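Local coordinates for DNA-binding protein reb1 (Schizosaccharomyces pombe, PDB 5EYB) that binds specific DNA sites in the enhancer and promoter of rRNA transcription and upstream of many RNA polymerase II genes, and takes part in terminating RNA polymerase I transcription, at residues 109-114 and 123-128; 177-182 and 213-218; 183-188 and 194-199. One frame throughout, in Å; residues are numbered along the deposited sequence.

Interaction 1: residues 109-114 and 123-128; sequences QEVHNF and YQFCNQ
The F125 ring takes V111 on one face and meets F114 at its rim. V111 CG1 stands over that face, 3.9 Å from the ring centroid and 18° off the normal, a CH-pi contact shifted toward CE2. V111 CG2 lies near CZ. F114 CD2 lies 3.8 Å from F125 CE1. The two phenyl planes are turned 66° apart and neither ring lies over the other, so the pair meets rim to rim. F125 reaches across because its CG is anti to the backbone N (chi1 176°), which carries the ring toward helix 101-116. Within 123-128, N127 folds back over Y123. Its ND2 sits above the middle of the tyrosine ring and bonds to Y123 O at 2.6 Å, approaching from above the carbonyl plane. Y123 O also accepts from N127 N, so one oxygen holds both the backbone and the side chain of N127. F141 of helix 136-147 and Y165 each pack edge-to-face with F125, and F141 also meets F114. The result is an aromatic cluster where helices 101-116, 122-129 and 136-147 meet, joined by Y165 from a loop, consistent with the core of a helix-turn-helix-type Myb-associated domain.

Interaction 2: residues 177-182 and 213-218; sequences EEDEEL and DVVRFG
D179 and L182 of helix 176-189 meet 213-218 through V215. Residues 213-218 begin with D213, which turns to another partner and makes a salt bridge with R265, in the next Myb repeat. V214 follows in a wider, pi-type turn. Its side chain starts toward the other helix but makes no close contact there, and its carbonyl O lies in plane at the edge of the F217 ring. V215 carries the contact with both methyls. CG1 is anti to the backbone N (chi1 -178°) and rests 3.7 Å from the carbonyl O of D179. CG2 lies beside the D179 carboxylate, 3.7 Å from OD1, and also packs 4.2 Å from L182 CD2. These are van der Waals contacts: CG2 lies alongside the carboxylate and CG1 on the backbone carbonyl. The polar end of D179 is held by a salt bridge from its OD2 to R210. R216, F217 and G218 then lead the chain away in a type I beta turn, closed by a bond of 3.0 Å from G218 N to V215 O. G218 has positive phi and is the first residue to leave helical angles. V215 thus ties the end of helix 204-215 to the N-terminal half of helix 176-189. On that helix L182 also reaches C207, R210 and W211 of helix 204-215, and M200 in the loop before it.

Interaction 3: residues 183-188 and 194-199; sequences RKNVVE and TKIGRK. With nucleotides of chain B.
I196 packs on N185 and V186, mostly through CD1. Its CG1 lies beside the backbone N (chi1 -70°) and the chain then continues extended, which brings CD1 onto helix 176-189. CD1 lies 3.7 Å from N185 O and 3.8 Å from N185 CB. It also packs 3.9 Å from V186 CG2, while I196 CG1 and CG2 rest near N185 CB. Beside it, the bent side chain of K199 passes N185 with its CD 4.0 Å from OD1. Cutting I196 back to an alanine would probably strip N185 CB and V186 CG2 of the CD1 contact and open a gap between the two helices. The segments run in roughly opposite directions, their axes inclined at 142° and 10.4 Å apart. They belong to the first two helices of a Myb-type repeat, and helix 193-199 opens the predicted helix-turn-helix motif. At its N-terminal end, T194 OG1 gives a 2.6 Å hydrogen bond to OP2 of DA10 of chain B, and T194 N adds a weak one to the same oxygen. Both can reach it because OG1 lies beside the backbone N (chi1 -57°). The helix N terminus is likely to add some electrostatic attraction for this phosphate. Farther out, L182 packs against I196, and W211 of helix 204-215 packs against V186. R198 NH2 reaches back to the carbonyl O of W130.

In the fold
The chain modelled here carries two Myb-associated domains followed by two Myb-type repeats. From the N terminus, interaction 1 comes first and closes a loop of eight residues between its segments, joining helices 101-116 and 122-129 in the second Myb-associated domain. Helix 176-189 then opens interaction 2, which closes only after 30 residues, at the end of helix 204-215. Interaction 3 is nested inside that loop, with five residues between its segments. Interactions 2 and 3 share helix 176-189 and touch, V215 on R183 and L182 on I196, so together they tie the three helices of the first Myb repeat to one another. Interaction 1 lies in series with both, its centre about 27 Å from that of interaction 3.

Interaction 1: residues 109-114 and 123-128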
loop_
_atom_site.group_PDB
_atom_site.type_symbol
_atom_site.label_atom_id
_atom_site.label_comp_id
_atom_site.label_asym_id
_atom_site.label_seq_id
_atom_site.Cartn_x
_atom_site.Cartn_y
_atom_site.Cartn_z
ATOM N N GLN A 109 -21.748 -3.960 18.940
ATOM C CA GLN A 109 -22.880 -3.962 19.860
ATOM C C GLN A 109 -23.924 -4.996 19.440
ATOM O O GLN A 109 -24.484 -5.701 20.278
ATOM C CB GLN A 109 -23.517 -2.573 19.941
ATOM N N GLU A 110 -24.176 -5.086 18.139
ATOM C CA GLU A 110 -25.139 -6.047 17.611
ATOM C C GLU A 110 -24.661 -7.482 17.794
ATOM O O GLU A 110 -25.441 -8.359 18.172
ATOM C CB GLU A 110 -25.410 -5.775 16.131
ATOM C CG GLU A 110 -26.247 -4.539 15.874
ATOM C CD GLU A 110 -27.674 -4.694 16.357
ATOM O OE1 GLU A 110 -28.388 -5.580 15.839
ATOM O OE2 GLU A 110 -28.080 -3.932 17.259
ATOM N N VAL A 111 -23.381 -7.721 17.523
ATOM C CA VAL A 111 -22.803 -9.053 17.683
ATOM C C VAL A 111 -22.826 -9.476 19.145
ATOM O O VAL A 111 -23.172 -10.615 19.466
ATOM C CB VAL A 111 -21.356 -9.119 17.157
ATOM C CG1 VAL A 111 -20.712 -10.453 17.523
ATOM C CG2 VAL A 111 -21.333 -8.918 15.648
ATOM N N HIS A 112 -22.463 -8.552 20.029
ATOM C CA HIS A 112 -22.484 -8.822 21.461
ATOM C C HIS A 112 -23.904 -9.090 21.949
ATOM O O HIS A 112 -24.109 -9.917 22.830
ATOM C CB HIS A 112 -21.860 -7.660 22.241
ATOM N N ASN A 113 -24.881 -8.395 21.373
ATOM C CA ASN A 113 -26.284 -8.635 21.705
ATOM C C ASN A 113 -26.749 -9.987 21.182
ATOM O O ASN A 113 -27.430 -10.739 21.881
ATOM C CB ASN A 113 -27.170 -7.515 21.150
ATOM C CG ASN A 113 -27.042 -6.230 21.940
ATOM O OD1 ASN A 113 -26.090 -6.047 22.704
ATOM N ND2 ASN A 113 -28.001 -5.334 21.766
ATOM N N PHE A 114 -26.352 -10.300 19.953
ATOM C CA PHE A 114 -26.733 -11.553 19.310
ATOM C C PHE A 114 -26.067 -12.748 19.985
ATOM O O PHE A 114 -26.654 -13.826 20.078
ATOM C CB PHE A 114 -26.378 -11.518 17.819
ATOM C CG PHE A 114 -26.749 -12.770 17.073
ATOM C CD1 PHE A 114 -28.026 -12.937 16.562
ATOM C CD2 PHE A 114 -25.818 -13.775 16.872
ATOM C CE1 PHE A 114 -28.367 -14.086 15.873
ATOM C CE2 PHE A 114 -26.157 -14.924 16.185
ATOM C CZ PHE A 114 -27.431 -15.078 15.685
ATOM N N TYR A 123 -16.467 -17.419 19.623
ATOM C CA TYR A 123 -15.896 -18.444 18.760
ATOM C C TYR A 123 -17.004 -19.166 18.001
ATOM O O TYR A 123 -16.917 -19.346 16.785
ATOM C CB TYR A 123 -15.062 -19.439 19.567
ATOM C CG TYR A 123 -14.361 -20.468 18.708
ATOM C CD1 TYR A 123 -13.268 -20.119 17.925
ATOM C CD2 TYR A 123 -14.794 -21.789 18.679
ATOM C CE1 TYR A 123 -12.625 -21.055 17.135
ATOM C CE2 TYR A 123 -14.156 -22.733 17.893
ATOM C CZ TYR A 123 -13.072 -22.360 17.124
ATOM O OH TYR A 123 -12.435 -23.296 16.341
ATOM N N GLN A 124 -18.048 -19.571 18.722
ATOM C CA GLN A 124 -19.201 -20.217 18.104
ATOM C C GLN A 124 -19.843 -19.317 17.056
ATOM O O GLN A 124 -20.317 -19.790 16.022
ATOM C CB GLN A 124 -20.236 -20.606 19.162
ATOM C CG GLN A 124 -19.918 -21.899 19.895
ATOM C CD GLN A 124 -20.999 -22.288 20.884
ATOM O OE1 GLN A 124 -21.495 -21.453 21.641
ATOM N NE2 GLN A 124 -21.375 -23.563 20.879
ATOM N N PHE A 125 -19.851 -18.016 17.330
ATOM C CA PHE A 125 -20.388 -17.039 16.394
ATOM C C PHE A 125 -19.618 -17.048 15.075
ATOM O O PHE A 125 -20.217 -17.066 14.001
ATOM C CB PHE A 125 -20.361 -15.640 17.012
ATOM C CG PHE A 125 -20.809 -14.555 16.077
ATOM C CD1 PHE A 125 -22.154 -14.374 15.798
ATOM C CD2 PHE A 125 -19.886 -13.713 15.480
ATOM C CE1 PHE A 125 -22.569 -13.373 14.936
ATOM C CE2 PHE A 125 -20.296 -12.709 14.618
ATOM C CZ PHE A 125 -21.639 -12.540 14.346
ATOM N N CYS A 126 -18.291 -17.046 15.162
ATOM C CA CYS A 126 -17.444 -16.996 13.976
ATOM C C CYS A 126 -17.581 -18.249 13.116
ATOM O O CYS A 126 -17.585 -18.166 11.886
ATOM C CB CYS A 126 -15.980 -16.799 14.373
ATOM S SG CYS A 126 -15.640 -15.253 15.237
ATOM N N ASN A 127 -17.687 -19.406 13.762
ATOM C CA ASN A 127 -17.809 -20.668 13.040
ATOM C C ASN A 127 -19.126 -20.774 12.286
ATOM O O ASN A 127 -19.171 -21.296 11.173
ATOM C CB ASN A 127 -17.661 -21.851 13.998
ATOM C CG ASN A 127 -16.231 -22.049 14.463
ATOM O OD1 ASN A 127 -15.467 -22.806 13.861
ATOM N ND2 ASN A 127 -15.858 -21.360 15.535
ATOM N N GLN A 128 -20.198 -20.277 12.892
ATOM C CA GLN A 128 -21.509 -20.310 12.256
ATOM C C GLN A 128 -21.575 -19.346 11.073
ATOM O O GLN A 128 -22.252 -19.616 10.082
ATOM C CB GLN A 128 -22.603 -19.984 13.270
ATOM C CG GLN A 128 -22.841 -21.087 14.284
ATOM C CD GLN A 128 -23.266 -22.389 13.633
ATOM O OE1 GLN A 128 -24.253 -22.437 12.901
ATOM N NE2 GLN A 128 -22.514 -23.453 13.893
#

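Interaction 2: residues 177-182 and 213-218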
loop_
_atom_site.group_PDB
_atom_site.type_symbol
_atom_site.label_atom_id
_atom_site.label_comp_id
_atom_site.label_asym_id
_atom_site.label_seq_id
_atom_site.Cartn_x
_atom_site.Cartn_y
_atom_site.Cartn_z
ATOM N N GLU A 177 7.900 -22.824 5.623
ATOM C CA GLU A 177 7.214 -24.104 5.476
ATOM C C GLU A 177 5.739 -23.889 5.180
ATOM O O GLU A 177 5.147 -24.584 4.357
ATOM C CB GLU A 177 7.382 -24.955 6.738
ATOM C CG GLU A 177 8.826 -25.102 7.207
ATOM C CD GLU A 177 9.309 -23.911 8.025
ATOM O OE1 GLU A 177 8.478 -23.271 8.703
ATOM O OE2 GLU A 177 10.521 -23.611 7.983
ATOM N N GLU A 178 5.154 -22.912 5.861
ATOM C CA GLU A 178 3.759 -22.564 5.655
ATOM C C GLU A 178 3.546 -22.026 4.248
ATOM O O GLU A 178 2.538 -22.323 3.613
ATOM C CB GLU A 178 3.313 -21.539 6.692
ATOM C CG GLU A 178 1.815 -21.420 6.838
ATOM C CD GLU A 178 1.427 -20.749 8.131
ATOM O OE1 GLU A 178 0.217 -20.518 8.334
ATOM O OE2 GLU A 178 2.332 -20.458 8.946
ATOM N N ASP A 179 4.501 -21.234 3.767
ATOM C CA ASP A 179 4.473 -20.745 2.390
ATOM C C ASP A 179 4.494 -21.909 1.414
ATOM O O ASP A 179 3.808 -21.900 0.393
ATOM C CB ASP A 179 5.658 -19.818 2.116
ATOM C CG ASP A 179 5.409 -18.398 2.579
ATOM O OD1 ASP A 179 4.228 -18.008 2.695
ATOM O OD2 ASP A 179 6.395 -17.667 2.815
ATOM N N GLU A 180 5.294 -22.916 1.747
ATOM C CA GLU A 180 5.445 -24.099 0.914
ATOM C C GLU A 180 4.189 -24.961 0.950
ATOM O O GLU A 180 3.749 -25.479 -0.080
ATOM C CB GLU A 180 6.659 -24.913 1.368
ATOM C CG GLU A 180 6.982 -26.103 0.481
ATOM C CD GLU A 180 7.466 -25.698 -0.900
ATOM O OE1 GLU A 180 7.814 -24.513 -1.093
ATOM O OE2 GLU A 180 7.501 -26.569 -1.793
ATOM N N GLU A 181 3.619 -25.111 2.142
ATOM C CA GLU A 181 2.402 -25.892 2.315
ATOM C C GLU A 181 1.270 -25.293 1.495
ATOM O O GLU A 181 0.445 -26.010 0.932
ATOM C CB GLU A 181 2.007 -25.956 3.791
ATOM C CG GLU A 181 0.834 -26.877 4.072
ATOM C CD GLU A 181 1.205 -28.346 3.948
ATOM O OE1 GLU A 181 2.415 -28.658 3.934
ATOM O OE2 GLU A 181 0.286 -29.190 3.867
ATOM N N LEU A 182 1.244 -23.967 1.432
ATOM C CA LEU A 182 0.261 -23.265 0.628
ATOM C C LEU A 182 0.451 -23.581 -0.847
ATOM O O LEU A 182 -0.511 -23.891 -1.551
ATOM C CB LEU A 182 0.353 -21.758 0.857
ATOM C CG LEU A 182 -0.537 -20.922 -0.064
ATOM C CD1 LEU A 182 -2.004 -21.156 0.253
ATOM C CD2 LEU A 182 -0.184 -19.448 0.030
ATOM N N ASP A 213 0.526 -12.473 -4.169
ATOM C CA ASP A 213 1.502 -11.407 -3.987
ATOM C C ASP A 213 2.884 -11.880 -3.532
ATOM O O ASP A 213 3.820 -11.086 -3.487
ATOM C CB ASP A 213 0.965 -10.375 -2.992
ATOM C CG ASP A 213 -0.205 -9.583 -3.549
ATOM O OD1 ASP A 213 -0.165 -9.228 -4.745
ATOM O OD2 ASP A 213 -1.167 -9.318 -2.793
ATOM N N VAL A 214 3.024 -13.156 -3.191
ATOM C CA VAL A 214 4.318 -13.654 -2.725
ATOM C C VAL A 214 4.708 -15.015 -3.301
ATOM O O VAL A 214 5.697 -15.130 -4.025
ATOM C CB VAL A 214 4.365 -13.769 -1.186
ATOM C CG1 VAL A 214 5.697 -14.356 -0.752
ATOM C CG2 VAL A 214 4.142 -12.415 -0.527
ATOM N N VAL A 215 3.930 -16.042 -2.974
ATOM C CA VAL A 215 4.318 -17.422 -3.251
ATOM C C VAL A 215 4.218 -17.810 -4.736
ATOM O O VAL A 215 5.012 -18.617 -5.217
ATOM C CB VAL A 215 3.473 -18.395 -2.400
ATOM C CG1 VAL A 215 3.899 -19.843 -2.631
ATOM C CG2 VAL A 215 3.605 -18.042 -0.925
ATOM N N ARG A 216 3.265 -17.229 -5.465
ATOM C CA ARG A 216 3.098 -17.539 -6.890
ATOM C C ARG A 216 4.384 -17.312 -7.679
ATOM O O ARG A 216 4.684 -18.050 -8.616
ATOM C CB ARG A 216 1.971 -16.703 -7.514
ATOM C CG ARG A 216 1.693 -17.053 -8.976
ATOM C CD ARG A 216 0.567 -16.223 -9.587
ATOM N NE ARG A 216 0.157 -16.742 -10.895
ATOM C CZ ARG A 216 -0.814 -17.632 -11.078
ATOM N NH1 ARG A 216 -1.485 -18.103 -10.041
ATOM N NH2 ARG A 216 -1.118 -18.048 -12.298
ATOM N N PHE A 217 5.138 -16.290 -7.293
ATOM C CA PHE A 217 6.348 -15.921 -8.015
ATOM C C PHE A 217 7.482 -16.901 -7.755
ATOM O O PHE A 217 8.394 -17.038 -8.573
ATOM C CB PHE A 217 6.776 -14.505 -7.635
ATOM C CG PHE A 217 5.813 -13.446 -8.086
ATOM C CD1 PHE A 217 5.923 -12.885 -9.346
ATOM C CD2 PHE A 217 4.794 -13.019 -7.253
ATOM C CE1 PHE A 217 5.038 -11.913 -9.766
ATOM C CE2 PHE A 217 3.905 -12.047 -7.666
ATOM C CZ PHE A 217 4.027 -11.492 -8.925
ATOM N N GLY A 218 7.419 -17.582 -6.616
ATOM C CA GLY A 218 8.452 -18.525 -6.239
ATOM C C GLY A 218 9.760 -17.830 -5.921
ATOM O O GLY A 218 9.824 -16.975 -5.039
#

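Interaction 3: residues 183-188 and 194-199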
loop_
_atom_site.group_PDB
_atom_site.type_symbol
_atom_site.label_atom_id
_atom_site.label_comp_id
_atom_site.label_asym_id
_atom_site.label_seq_id
_atom_site.Cartn_x
_atom_site.Cartn_y
_atom_site.Cartn_z
ATOM N N ARG A 183 1.697 -23.501 -1.304
ATOM C CA ARG A 183 2.038 -23.786 -2.695
ATOM C C ARG A 183 1.547 -25.162 -3.130
ATOM O O ARG A 183 0.894 -25.300 -4.161
ATOM C CB ARG A 183 3.551 -23.696 -2.905
ATOM C CG ARG A 183 3.986 -23.846 -4.354
ATOM C CD ARG A 183 5.495 -23.986 -4.472
ATOM N NE ARG A 183 5.980 -25.206 -3.828
ATOM C CZ ARG A 183 5.905 -26.419 -4.369
ATOM N NH1 ARG A 183 5.361 -26.587 -5.568
ATOM N NH2 ARG A 183 6.371 -27.469 -3.710
ATOM N N LYS A 184 1.864 -26.173 -2.327
ATOM C CA LYS A 184 1.492 -27.548 -2.632
ATOM C C LYS A 184 -0.019 -27.741 -2.651
ATOM O O LYS A 184 -0.540 -28.548 -3.421
ATOM C CB LYS A 184 2.138 -28.506 -1.628
ATOM C CG LYS A 184 3.642 -28.635 -1.801
ATOM C CD LYS A 184 4.249 -29.621 -0.823
ATOM C CE LYS A 184 4.255 -29.079 0.595
ATOM N NZ LYS A 184 5.170 -29.866 1.471
ATOM N N ASN A 185 -0.720 -27.000 -1.800
ATOM C CA ASN A 185 -2.177 -27.045 -1.786
ATOM C C ASN A 185 -2.765 -26.460 -3.065
ATOM O O ASN A 185 -3.759 -26.966 -3.592
ATOM C CB ASN A 185 -2.723 -26.307 -0.567
ATOM C CG ASN A 185 -2.885 -27.213 0.637
ATOM O OD1 ASN A 185 -3.417 -28.317 0.526
ATOM N ND2 ASN A 185 -2.425 -26.754 1.793
ATOM N N VAL A 186 -2.145 -25.396 -3.562
ATOM C CA VAL A 186 -2.582 -24.781 -4.809
ATOM C C VAL A 186 -2.262 -25.702 -5.988
ATOM O O VAL A 186 -3.036 -25.793 -6.944
ATOM C CB VAL A 186 -1.932 -23.396 -5.017
ATOM C CG1 VAL A 186 -2.394 -22.770 -6.319
ATOM C CG2 VAL A 186 -2.268 -22.479 -3.851
ATOM N N VAL A 187 -1.130 -26.396 -5.913
ATOM C CA VAL A 187 -0.779 -27.377 -6.938
ATOM C C VAL A 187 -1.753 -28.552 -6.891
ATOM O O VAL A 187 -2.120 -29.120 -7.920
ATOM C CB VAL A 187 0.665 -27.894 -6.769
ATOM C CG1 VAL A 187 0.975 -28.961 -7.801
ATOM C CG2 VAL A 187 1.659 -26.754 -6.894
ATOM N N GLU A 188 -2.189 -28.896 -5.687
ATOM C CA GLU A 188 -3.059 -30.048 -5.502
ATOM C C GLU A 188 -4.523 -29.747 -5.807
ATOM O O GLU A 188 -5.192 -30.528 -6.482
ATOM C CB GLU A 188 -2.930 -30.582 -4.073
ATOM C CG GLU A 188 -3.808 -31.784 -3.778
ATOM C CD GLU A 188 -3.377 -33.035 -4.531
ATOM O OE1 GLU A 188 -2.315 -33.011 -5.192
ATOM O OE2 GLU A 188 -4.101 -34.050 -4.453
ATOM N N THR A 194 -11.102 -21.343 -0.013
ATOM C CA THR A 194 -11.936 -21.753 1.110
ATOM C C THR A 194 -11.570 -23.171 1.548
ATOM O O THR A 194 -11.426 -23.449 2.742
ATOM C CB THR A 194 -13.432 -21.685 0.757
ATOM O OG1 THR A 194 -13.764 -20.357 0.336
ATOM C CG2 THR A 194 -14.283 -22.051 1.961
ATOM N N LYS A 195 -11.419 -24.062 0.573
ATOM C CA LYS A 195 -10.990 -25.431 0.839
ATOM C C LYS A 195 -9.577 -25.449 1.410
ATOM O O LYS A 195 -9.302 -26.132 2.399
ATOM C CB LYS A 195 -11.055 -26.273 -0.437
ATOM C CG LYS A 195 -10.465 -27.661 -0.307
ATOM C CD LYS A 195 -10.423 -28.357 -1.656
ATOM C CE LYS A 195 -11.658 -29.204 -1.886
ATOM N NZ LYS A 195 -11.652 -30.400 -1.000
ATOM N N ILE A 196 -8.688 -24.683 0.783
ATOM C CA ILE A 196 -7.301 -24.594 1.220
ATOM C C ILE A 196 -7.202 -23.922 2.583
ATOM O O ILE A 196 -6.504 -24.405 3.477
ATOM C CB ILE A 196 -6.444 -23.824 0.198
ATOM C CG1 ILE A 196 -6.264 -24.661 -1.071
ATOM C CG2 ILE A 196 -5.093 -23.462 0.792
ATOM C CD1 ILE A 196 -5.380 -24.019 -2.109
ATOM N N GLY A 197 -7.921 -22.814 2.737
ATOM C CA GLY A 197 -7.926 -22.065 3.980
ATOM C C GLY A 197 -8.264 -22.902 5.198
ATOM O O GLY A 197 -7.623 -22.774 6.243
ATOM N N ARG A 198 -9.267 -23.764 5.066
ATOM C CA ARG A 198 -9.680 -24.623 6.170
ATOM C C ARG A 198 -8.628 -25.676 6.483
ATOM O O ARG A 198 -8.485 -26.093 7.629
ATOM C CB ARG A 198 -11.013 -25.300 5.856
ATOM C CG ARG A 198 -12.172 -24.331 5.725
ATOM C CD ARG A 198 -13.491 -25.053 5.513
ATOM N NE ARG A 198 -14.546 -24.118 5.136
ATOM C CZ ARG A 198 -15.288 -23.437 6.002
ATOM N NH1 ARG A 198 -15.098 -23.586 7.308
ATOM N NH2 ARG A 198 -16.223 -22.602 5.563
ATOM N N LYS A 199 -7.895 -26.105 5.463
ATOM C CA LYS A 199 -6.840 -27.093 5.652
ATOM C C LYS A 199 -5.660 -26.491 6.418
ATOM O O LYS A 199 -5.010 -27.175 7.208
ATOM C CB LYS A 199 -6.375 -27.651 4.300
ATOM C CG LYS A 199 -7.346 -28.645 3.664
ATOM C CD LYS A 199 -6.977 -28.950 2.217
ATOM C CE LYS A 199 -6.998 -30.449 1.931
ATOM N NZ LYS A 199 -8.293 -31.091 2.289
ATOM P P DA B 10 -13.245 -20.303 -3.271
ATOM O OP1 DA B 10 -12.838 -21.699 -3.554
ATOM O OP2 DA B 10 -12.907 -19.683 -1.970
ATOM O "O5'" DA B 10 -12.666 -19.371 -4.431
ATOM C "C5'" DA B 10 -13.075 -19.569 -5.773
ATOM C "C4'" DA B 10 -12.888 -18.300 -6.581
ATOM O "O4'" DA B 10 -13.772 -17.269 -6.075
ATOM C "C3'" DA B 10 -11.473 -17.703 -6.544
ATOM O "O3'" DA B 10 -11.020 -17.459 -7.878
ATOM C "C2'" DA B 10 -11.654 -16.400 -5.758
ATOM C "C1'" DA B 10 -13.086 -16.044 -6.097
ATOM N N9 DA B 10 -13.703 -15.128 -5.141
ATOM C C8 DA B 10 -13.763 -15.267 -3.784
ATOM N N7 DA B 10 -14.377 -14.278 -3.176
ATOM C C5 DA B 10 -14.744 -13.433 -4.209
ATOM C C6 DA B 10 -15.429 -12.201 -4.233
ATOM N N6 DA B 10 -15.883 -11.588 -3.134
ATOM N N1 DA B 10 -15.628 -11.623 -5.434
ATOM C C2 DA B 10 -15.169 -12.235 -6.531
ATOM N N3 DA B 10 -14.517 -13.389 -6.635
ATOM C C4 DA B 10 -14.334 -13.942 -5.427
ATOM P P DT B 9 -18.434 -20.521 0.955
ATOM O OP1 DT B 9 -18.236 -21.980 1.103
ATOM O OP2 DT B 9 -18.137 -19.623 2.098
ATOM O "O5'" DT B 9 -17.614 -20.028 -0.327
ATOM C "C5'" DT B 9 -17.851 -20.646 -1.586
ATOM C "C4'" DT B 9 -17.127 -19.916 -2.708
ATOM O "O4'" DT B 9 -17.779 -18.653 -2.977
ATOM C "C3'" DT B 9 -15.648 -19.592 -2.443
ATOM O "O3'" DT B 9 -14.839 -20.198 -3.450
ATOM C "C2'" DT B 9 -15.584 -18.056 -2.507
ATOM C "C1'" DT B 9 -16.804 -17.718 -3.351
ATOM N N1 DT B 9 -17.355 -16.337 -3.123
ATOM C C2 DT B 9 -17.488 -15.483 -4.193
ATOM O O2 DT B 9 -17.173 -15.781 -5.331
ATOM N N3 DT B 9 -18.005 -14.255 -3.884
ATOM C C4 DT B 9 -18.398 -13.801 -2.640
ATOM O O4 DT B 9 -18.853 -12.677 -2.467
ATOM C C5 DT B 9 -18.235 -14.743 -1.561
ATOM C C7 DT B 9 -18.631 -14.358 -0.166
ATOM C C6 DT B 9 -17.729 -15.954 -1.850
#